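PDB 3IUO: ATP-dependent DNA helicase RecQ from Porphyromonas gingivalis, which probably couples ATP hydrolysis to the 3'-5' unwinding of duplex DNA, and is represented here by its C-terminal, all-helical piece with a helix-turn-helix region. Local coordinates for residues E94-E99 with E107-V112; E48-V53 with V112-L117. All coordinates share one frame; numbering follows the deposited sequence.

Contact 1 (E94-E99 with E107-V112); sequences EEAMQE and EEIRLV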
ATOM      1  N   GLU B  94      -6.614  -0.565  -3.710  1.00 12.32           N
ATOM      2  CA  GLU B  94      -7.925  -1.055  -3.232  1.00 11.98           C
ATOM      3  C   GLU B  94      -8.579  -0.063  -2.278  1.00 11.33           C
ATOM      4  O   GLU B  94      -9.772   0.261  -2.421  1.00 11.04           O
ATOM      5  CB  GLU B  94      -7.825  -2.444  -2.575  1.00 12.04           C
ATOM      6  CG  GLU B  94      -9.192  -3.040  -2.188  1.00 15.79           C
ATOM      7  CD  GLU B  94      -9.125  -4.476  -1.648  1.00 20.71           C
ATOM      8  OE1 GLU B  94      -8.249  -5.251  -2.083  1.00 23.91           O
ATOM      9  OE2 GLU B  94      -9.977  -4.833  -0.800  1.00 24.04           O
ATOM     10  N   GLU B  95      -7.807   0.442  -1.321  1.00 10.60           N
ATOM     11  CA  GLU B  95      -8.350   1.420  -0.382  1.00 10.11           C
ATOM     12  C   GLU B  95      -8.653   2.743  -1.060  1.00 10.50           C
ATOM     13  O   GLU B  95      -9.698   3.357  -0.789  1.00 11.06           O
ATOM     14  CB  GLU B  95      -7.416   1.613   0.815  1.00  9.97           C
ATOM     15  CG  GLU B  95      -7.261   0.352   1.657  1.00 11.93           C
ATOM     16  CD  GLU B  95      -8.551  -0.137   2.294  1.00 14.92           C
ATOM     17  OE1 GLU B  95      -9.303   0.703   2.860  1.00 11.83           O
ATOM     18  OE2 GLU B  95      -8.785  -1.374   2.256  1.00 13.20           O
ATOM     19  N   ALA B  96      -7.769   3.159  -1.987  1.00  9.81           N
ATOM     20  CA  ALA B  96      -7.998   4.404  -2.736  1.00  9.44           C
ATOM     21  C   ALA B  96      -9.307   4.335  -3.533  1.00 10.13           C
ATOM     22  O   ALA B  96     -10.091   5.279  -3.520  1.00 10.87           O
ATOM     23  CB  ALA B  96      -6.808   4.726  -3.663  1.00  8.48           C
HETATM   24  N   MSE B  97      -9.526   3.210  -4.205  1.00 10.37           N
HETATM   25  CA  MSE B  97     -10.764   2.964  -4.986  1.00 11.73           C
HETATM   26  C   MSE B  97     -12.030   2.995  -4.116  1.00 11.50           C
HETATM   27  O   MSE B  97     -13.080   3.479  -4.559  1.00 11.86           O
HETATM   28  CB  MSE B  97     -10.676   1.620  -5.730  1.00 12.31           C
HETATM   29  CG  MSE B  97      -9.741   1.562  -6.919  1.00 15.77           C
HETATM   30 SE   MSE B  97     -10.394   2.655  -8.363  1.00 28.07          SE
HETATM   31  CE  MSE B  97     -12.020   1.670  -8.872  1.00 24.86           C
ATOM     32  N   GLN B  98     -11.933   2.450  -2.900  1.00 11.88           N
ATOM     33  CA  GLN B  98     -13.052   2.440  -1.954  1.00 12.43           C
ATOM     34  C   GLN B  98     -13.381   3.873  -1.574  1.00 11.79           C
ATOM     35  O   GLN B  98     -14.552   4.260  -1.484  1.00 11.14           O
ATOM     36  CB  GLN B  98     -12.651   1.635  -0.720  1.00 13.01           C
ATOM     37  CG  GLN B  98     -13.737   1.380   0.303  1.00 15.06           C
ATOM     38  CD  GLN B  98     -13.177   0.657   1.501  1.00 18.03           C
ATOM     39  OE1 GLN B  98     -13.283  -0.567   1.602  1.00 19.15           O
ATOM     40  NE2 GLN B  98     -12.548   1.405   2.409  1.00 16.49           N
ATOM     41  N   GLU B  99     -12.334   4.670  -1.381  1.00 11.54           N
ATOM     42  CA  GLU B  99     -12.514   6.044  -0.931  1.00 11.88           C
ATOM     43  C   GLU B  99     -12.814   7.022  -2.076  1.00 11.25           C
ATOM     44  O   GLU B  99     -13.574   7.985  -1.881  1.00 12.06           O
ATOM     45  CB  GLU B  99     -11.311   6.508  -0.096  1.00 11.73           C
ATOM     46  CG  GLU B  99     -10.996   5.655   1.175  1.00 13.24           C
ATOM     47  CD  GLU B  99     -12.186   5.492   2.133  1.00 17.32           C
ATOM     48  OE1 GLU B  99     -12.951   6.456   2.307  1.00 16.66           O
ATOM     49  OE2 GLU B  99     -12.342   4.400   2.731  1.00 17.22           O
ATOM     50  N   GLU B 107      -7.584   4.545 -13.655  1.00 13.36           N
ATOM     51  CA  GLU B 107      -6.404   5.120 -14.309  1.00 13.66           C
ATOM     52  C   GLU B 107      -5.947   6.456 -13.724  1.00 13.64           C
ATOM     53  O   GLU B 107      -4.728   6.685 -13.560  1.00 13.15           O
ATOM     54  CB  GLU B 107      -6.585   5.206 -15.817  1.00 13.31           C
ATOM     55  CG  GLU B 107      -6.547   3.833 -16.442  1.00 13.82           C
ATOM     56  CD  GLU B 107      -6.777   3.844 -17.925  1.00 14.55           C
ATOM     57  OE1 GLU B 107      -6.717   4.932 -18.532  1.00 16.09           O
ATOM     58  OE2 GLU B 107      -6.996   2.743 -18.485  1.00 16.34           O
ATOM     59  N   GLU B 108      -6.894   7.333 -13.408  1.00 13.33           N
ATOM     60  CA  GLU B 108      -6.513   8.610 -12.789  1.00 12.96           C
ATOM     61  C   GLU B 108      -5.824   8.375 -11.455  1.00 12.73           C
ATOM     62  O   GLU B 108      -4.787   8.981 -11.175  1.00 12.88           O
ATOM     63  CB  GLU B 108      -7.732   9.481 -12.560  1.00 13.54           C
ATOM     64  CG  GLU B 108      -8.254  10.155 -13.792  1.00 13.91           C
ATOM     65  CD  GLU B 108      -9.536  10.917 -13.493  1.00 16.60           C
ATOM     66  OE1 GLU B 108     -10.550  10.281 -13.090  1.00 16.68           O
ATOM     67  OE2 GLU B 108      -9.531  12.154 -13.653  1.00 17.02           O
ATOM     68  N   ILE B 109      -6.401   7.472 -10.662  1.00 12.74           N
ATOM     69  CA  ILE B 109      -5.921   7.180  -9.321  1.00 12.03           C
ATOM     70  C   ILE B 109      -4.556   6.510  -9.400  1.00 12.33           C
ATOM     71  O   ILE B 109      -3.645   6.889  -8.641  1.00 11.77           O
ATOM     72  CB  ILE B 109      -6.920   6.313  -8.526  1.00 12.12           C
ATOM     73  CG1 ILE B 109      -8.188   7.119  -8.224  1.00 11.33           C
ATOM     74  CG2 ILE B 109      -6.268   5.838  -7.225  1.00 12.10           C
ATOM     75  CD1 ILE B 109      -9.336   6.263  -7.709  1.00 11.40           C
ATOM     76  N   ARG B 110      -4.402   5.547 -10.317  1.00 12.07           N
ATOM     77  CA  ARG B 110      -3.098   4.916 -10.513  1.00 12.07           C
ATOM     78  C   ARG B 110      -1.993   5.908 -10.905  1.00 12.34           C
ATOM     79  O   ARG B 110      -0.872   5.822 -10.388  1.00 11.65           O
ATOM     80  CB  ARG B 110      -3.156   3.775 -11.529  1.00 11.94           C
ATOM     81  CG  ARG B 110      -3.940   2.611 -10.990  1.00 12.11           C
ATOM     82  CD  ARG B 110      -4.133   1.554 -12.057  1.00 13.37           C
ATOM     83  NE  ARG B 110      -2.913   0.769 -12.262  1.00 12.53           N
ATOM     84  CZ  ARG B 110      -2.774  -0.161 -13.196  1.00 13.09           C
ATOM     85  NH1 ARG B 110      -3.750  -0.396 -14.068  1.00 11.71           N
ATOM     86  NH2 ARG B 110      -1.657  -0.865 -13.278  1.00 12.96           N
ATOM     87  N   LEU B 111      -2.287   6.840 -11.825  1.00 10.23           N
ATOM     88  CA  LEU B 111      -1.316   7.851 -12.231  1.00 11.59           C
ATOM     89  C   LEU B 111      -0.864   8.716 -11.061  1.00 11.06           C
ATOM     90  O   LEU B 111       0.335   8.981 -10.897  1.00 11.59           O
ATOM     91  CB  LEU B 111      -1.894   8.737 -13.346  1.00 10.56           C
ATOM     92  CG  LEU B 111      -1.886   8.063 -14.728  1.00 11.71           C
ATOM     93  CD1 LEU B 111      -2.710   8.892 -15.749  1.00 10.24           C
ATOM     94  CD2 LEU B 111      -0.454   7.867 -15.295  1.00 10.68           C
ATOM     95  N   VAL B 112      -1.813   9.204 -10.272  1.00 11.71           N
ATOM     96  CA  VAL B 112      -1.447  10.110  -9.200  1.00 10.60           C
ATOM     97  C   VAL B 112      -0.702   9.328  -8.126  1.00 11.23           C
ATOM     98  O   VAL B 112       0.202   9.892  -7.511  1.00 11.14           O
ATOM     99  CB  VAL B 112      -2.655  10.861  -8.615  1.00 11.20           C
ATOM    100  CG1 VAL B 112      -2.237  11.812  -7.484  1.00 12.79           C
ATOM    101  CG2 VAL B 112      -3.304  11.655  -9.725  1.00  9.50           C
TER

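Contact 2 (E48-V53 with V112-L117); sequences ELLSEV and VRIKFL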
ATOM      1  N   GLU B  48      -1.479  -1.955 -18.875  1.00 12.22           N
ATOM      2  CA  GLU B  48      -0.247  -2.735 -18.829  1.00 11.78           C
ATOM      3  C   GLU B  48       0.960  -1.820 -18.654  1.00 11.77           C
ATOM      4  O   GLU B  48       1.885  -2.160 -17.922  1.00 11.60           O
ATOM      5  CB  GLU B  48      -0.061  -3.577 -20.091  1.00 12.08           C
ATOM      6  CG  GLU B  48      -1.020  -4.764 -20.231  1.00 14.12           C
ATOM      7  CD  GLU B  48      -1.006  -5.400 -21.628  1.00 16.97           C
ATOM      8  OE1 GLU B  48      -0.631  -4.734 -22.620  1.00 18.62           O
ATOM      9  OE2 GLU B  48      -1.403  -6.576 -21.741  1.00 17.70           O
ATOM     10  N   LEU B  49       0.962  -0.679 -19.330  1.00 10.83           N
ATOM     11  CA  LEU B  49       2.056   0.283 -19.114  1.00 11.66           C
ATOM     12  C   LEU B  49       2.081   0.759 -17.655  1.00 11.31           C
ATOM     13  O   LEU B  49       3.143   0.804 -17.026  1.00 11.03           O
ATOM     14  CB  LEU B  49       1.966   1.460 -20.092  1.00 11.83           C
ATOM     15  CG  LEU B  49       3.067   2.500 -19.850  1.00 15.62           C
ATOM     16  CD1 LEU B  49       4.479   1.913 -19.973  1.00 16.16           C
ATOM     17  CD2 LEU B  49       2.858   3.642 -20.769  1.00 18.86           C
ATOM     18  N   LEU B  50       0.908   1.097 -17.119  1.00 12.37           N
ATOM     19  CA  LEU B  50       0.809   1.507 -15.730  1.00 11.48           C
ATOM     20  C   LEU B  50       1.410   0.467 -14.802  1.00 11.24           C
ATOM     21  O   LEU B  50       2.109   0.831 -13.842  1.00 10.32           O
ATOM     22  CB  LEU B  50      -0.638   1.826 -15.328  1.00 12.99           C
ATOM     23  CG  LEU B  50      -1.275   3.076 -15.956  1.00 12.82           C
ATOM     24  CD1 LEU B  50      -2.757   3.138 -15.607  1.00 12.87           C
ATOM     25  CD2 LEU B  50      -0.574   4.355 -15.538  1.00 13.38           C
ATOM     26  N   SER B  51       1.145  -0.814 -15.088  1.00 10.08           N
ATOM     27  CA  SER B  51       1.702  -1.882 -14.255  1.00 10.87           C
ATOM     28  C   SER B  51       3.224  -1.892 -14.292  1.00 10.88           C
ATOM     29  O   SER B  51       3.871  -2.089 -13.268  1.00  8.96           O
ATOM     30  CB  SER B  51       1.132  -3.223 -14.636  1.00 11.79           C
ATOM     31  OG  SER B  51      -0.258  -3.259 -14.371  1.00 13.54           O
ATOM     32  N   GLU B  52       3.796  -1.676 -15.473  1.00 12.19           N
ATOM     33  CA  GLU B  52       5.262  -1.608 -15.575  1.00 12.03           C
ATOM     34  C   GLU B  52       5.854  -0.395 -14.856  1.00 11.96           C
ATOM     35  O   GLU B  52       6.872  -0.510 -14.165  1.00 12.30           O
ATOM     36  CB  GLU B  52       5.709  -1.568 -17.034  1.00 12.22           C
ATOM     37  CG  GLU B  52       5.250  -2.761 -17.851  1.00 14.59           C
ATOM     38  CD  GLU B  52       5.936  -4.068 -17.487  1.00 18.53           C
ATOM     39  OE1 GLU B  52       6.996  -4.047 -16.828  1.00 21.31           O
ATOM     40  OE2 GLU B  52       5.424  -5.132 -17.903  1.00 20.48           O
ATOM     41  N   VAL B  53       5.199   0.751 -14.987  1.00 11.15           N
ATOM     42  CA  VAL B  53       5.661   1.983 -14.296  1.00 12.41           C
ATOM     43  C   VAL B  53       5.536   1.776 -12.768  1.00 12.28           C
ATOM     44  O   VAL B  53       6.416   2.167 -12.019  1.00 12.87           O
ATOM     45  CB  VAL B  53       4.877   3.206 -14.773  1.00 12.97           C
ATOM     46  CG1 VAL B  53       5.219   4.412 -13.924  1.00 13.23           C
ATOM     47  CG2 VAL B  53       5.166   3.467 -16.250  1.00 12.22           C
ATOM     48  N   VAL B 112      -1.813   9.204 -10.272  1.00 11.71           N
ATOM     49  CA  VAL B 112      -1.447  10.110  -9.200  1.00 10.60           C
ATOM     50  C   VAL B 112      -0.702   9.328  -8.126  1.00 11.23           C
ATOM     51  O   VAL B 112       0.202   9.892  -7.511  1.00 11.14           O
ATOM     52  CB  VAL B 112      -2.655  10.861  -8.615  1.00 11.20           C
ATOM     53  CG1 VAL B 112      -2.237  11.812  -7.484  1.00 12.79           C
ATOM     54  CG2 VAL B 112      -3.304  11.655  -9.725  1.00  9.50           C
ATOM     55  N   ARG B 113      -1.085   8.067  -7.921  1.00 11.10           N
ATOM     56  CA  ARG B 113      -0.420   7.212  -6.930  1.00 10.72           C
ATOM     57  C   ARG B 113       1.060   7.004  -7.335  1.00 12.35           C
ATOM     58  O   ARG B 113       1.934   7.033  -6.475  1.00 12.73           O
ATOM     59  CB  ARG B 113      -1.172   5.887  -6.842  1.00 10.45           C
ATOM     60  CG  ARG B 113      -0.574   4.880  -5.855  1.00 10.12           C
ATOM     61  CD  ARG B 113      -1.439   3.654  -5.717  1.00  9.23           C
ATOM     62  NE  ARG B 113      -0.800   2.658  -4.835  1.00  9.96           N
ATOM     63  CZ  ARG B 113       0.017   1.714  -5.272  1.00 10.49           C
ATOM     64  NH1 ARG B 113       0.316   1.640  -6.568  1.00 12.33           N
ATOM     65  NH2 ARG B 113       0.561   0.873  -4.407  1.00 10.28           N
ATOM     66  N   ILE B 114       1.325   6.808  -8.622  1.00 12.12           N
ATOM     67  CA  ILE B 114       2.737   6.737  -9.118  1.00 11.77           C
ATOM     68  C   ILE B 114       3.498   7.991  -8.751  1.00 11.85           C
ATOM     69  O   ILE B 114       4.609   7.927  -8.204  1.00 12.62           O
ATOM     70  CB  ILE B 114       2.786   6.462 -10.639  1.00 11.94           C
ATOM     71  CG1 ILE B 114       2.358   5.004 -10.900  1.00 12.34           C
ATOM     72  CG2 ILE B 114       4.154   6.792 -11.251  1.00 13.13           C
ATOM     73  CD1 ILE B 114       1.831   4.793 -12.310  1.00 12.03           C
ATOM     74  N   LYS B 115       2.902   9.151  -9.043  1.00  9.83           N
ATOM     75  CA  LYS B 115       3.522  10.442  -8.739  1.00  8.47           C
ATOM     76  C   LYS B 115       3.829  10.534  -7.226  1.00  8.13           C
ATOM     77  O   LYS B 115       4.943  10.886  -6.804  1.00  8.07           O
ATOM     78  CB  LYS B 115       2.557  11.542  -9.159  1.00  9.12           C
ATOM     79  CG  LYS B 115       2.984  12.931  -8.689  1.00  8.27           C
ATOM     80  CD  LYS B 115       1.975  13.943  -9.162  1.00 12.28           C
ATOM     81  CE  LYS B 115       2.092  15.262  -8.401  1.00 12.28           C
ATOM     82  NZ  LYS B 115       3.382  15.971  -8.714  1.00 13.51           N
ATOM     83  N   PHE B 116       2.836  10.218  -6.421  1.00  7.71           N
ATOM     84  CA  PHE B 116       2.984  10.331  -4.990  1.00  6.91           C
ATOM     85  C   PHE B 116       4.052   9.385  -4.430  1.00  8.26           C
ATOM     86  O   PHE B 116       4.891   9.805  -3.618  1.00  7.93           O
ATOM     87  CB  PHE B 116       1.631  10.056  -4.313  1.00  6.52           C
ATOM     88  CG  PHE B 116       1.694  10.019  -2.814  1.00  6.85           C
ATOM     89  CD1 PHE B 116       1.669  11.189  -2.063  1.00  8.34           C
ATOM     90  CD2 PHE B 116       1.774   8.803  -2.179  1.00  8.59           C
ATOM     91  CE1 PHE B 116       1.713  11.146  -0.675  1.00 10.63           C
ATOM     92  CE2 PHE B 116       1.829   8.745  -0.783  1.00  8.50           C
ATOM     93  CZ  PHE B 116       1.806   9.921  -0.047  1.00  8.21           C
ATOM     94  N   LEU B 117       3.973   8.096  -4.795  1.00  7.82           N
ATOM     95  CA  LEU B 117       4.967   7.128  -4.261  1.00  7.40           C
ATOM     96  C   LEU B 117       6.379   7.481  -4.653  1.00  8.60           C
ATOM     97  O   LEU B 117       7.308   7.373  -3.811  1.00  9.18           O
ATOM     98  CB  LEU B 117       4.657   5.715  -4.739  1.00  8.29           C
ATOM     99  CG  LEU B 117       3.368   5.117  -4.191  1.00  8.92           C
ATOM    100  CD1 LEU B 117       3.130   3.758  -4.854  1.00  9.26           C
ATOM    101  CD2 LEU B 117       3.339   5.011  -2.643  1.00 10.40           C
TER

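Contact 1 (E94-E99 with E107-V112)
Between the last two helices of the domain, 93-100 and 106-121, I109 of the second sits against A96 and M97 of the first. Its two branches divide the work. The methyl CG2, anti to the backbone N (chi1 of I109 -68°), lies 3.8 Å from CB of A96, where the backbones come nearest, the CA atoms of A96 and I109 being 7.4 Å apart. The longer branch runs out to CD1, which meets the selenium atom SE of M97, a selenomethionine, at 3.8 Å. The M97 chain is bent at both chi2 (-68°) and chi3 (-67°), and this folding brings SE round to the isoleucine although its CB does not face the second helix. The contact is wholly apolar. On the outer side of helix 93-100, Q98 NE2 donates to E99 OE2 at 3.0 Å; the acceptor lies in the Q98 amide plane and is met on its anti side, somewhat out of the carboxylate plane. L93 and L100, the end residues of helix 93-100, and Y104 of the connecting loop also pack on I109. Y84 and F85 of helix 75-87 also touch the A96 methyl, so helices 75-87, 93-100 and 106-121 meet around it.

Contact 2 (E48-V53 with V112-L117)
I114 reaches from helix 106-121 toward helix 46-58 and lies across V53 and L50, its side chain running at roughly a right angle to each. Both of its branches end on V53. CG2 of I114 is 3.7 Å from CG1 of V53, and CD1 of I114 is 3.8 Å from that same methyl, so one valine branch is met by both arms of the isoleucine. With chi1 at 172°, CG1 of V53 is anti to the backbone N and turned to helix 106-121, while CG2 lies farther from I114. L50, one turn earlier, approaches differently. Its CB does not face the partner helix, but its end comes nearer: chi2 (172°) sends CD1 out along the chain, and the other methyl of L50, CD2, bent back toward CA, lies 4.0 Å from CD1 of I114, which is thus shared by V53 and L50. The backbones are nearest at V53 and I114, with 7.6 Å between their CA atoms.

All three side chains are buried, close to the centre of the chain. I63 packs on both V53 and I114, and V57 of helix 46-58 continues the apolar surface along I114. Beside this core, L117 CD1 lies 3.7 Å above the centre of the R113 guanidinium plane, while R113 NH2 forms a salt bridge with D91 and NH1 a hydrogen bond with Y58. T90 and T89 of the second subunit pack on R113 and L117, respectively. The arrangement is helix-to-helix packing in the hydrophobic core of an all-helical domain, joining the helix-turn-helix family region to the C-terminal helix.

After helices 15-30 and 35-41 the chain enters helix 46-58, which supplies the first half of contact 2. Fifty-eight residues separate segments 48-53 and 112-117. That long loop, running through helices 66-72, 75-87 and 93-100, is closed when helix 106-121 arrives. Contact 1 is nested inside it, closing a short connection, with seven residues between segments 94-99 and 107-112. Both contacts use helix 106-121 and their segments overlap at V112, with centres about 11 Å apart. They also touch directly: L111 CD2 packs on L50 CD2 at 3.5 Å, and R110 NH2 probably hydrogen-bonds S51 OG. The C-terminal helix thereby ties the helix-turn-helix region to the later helices.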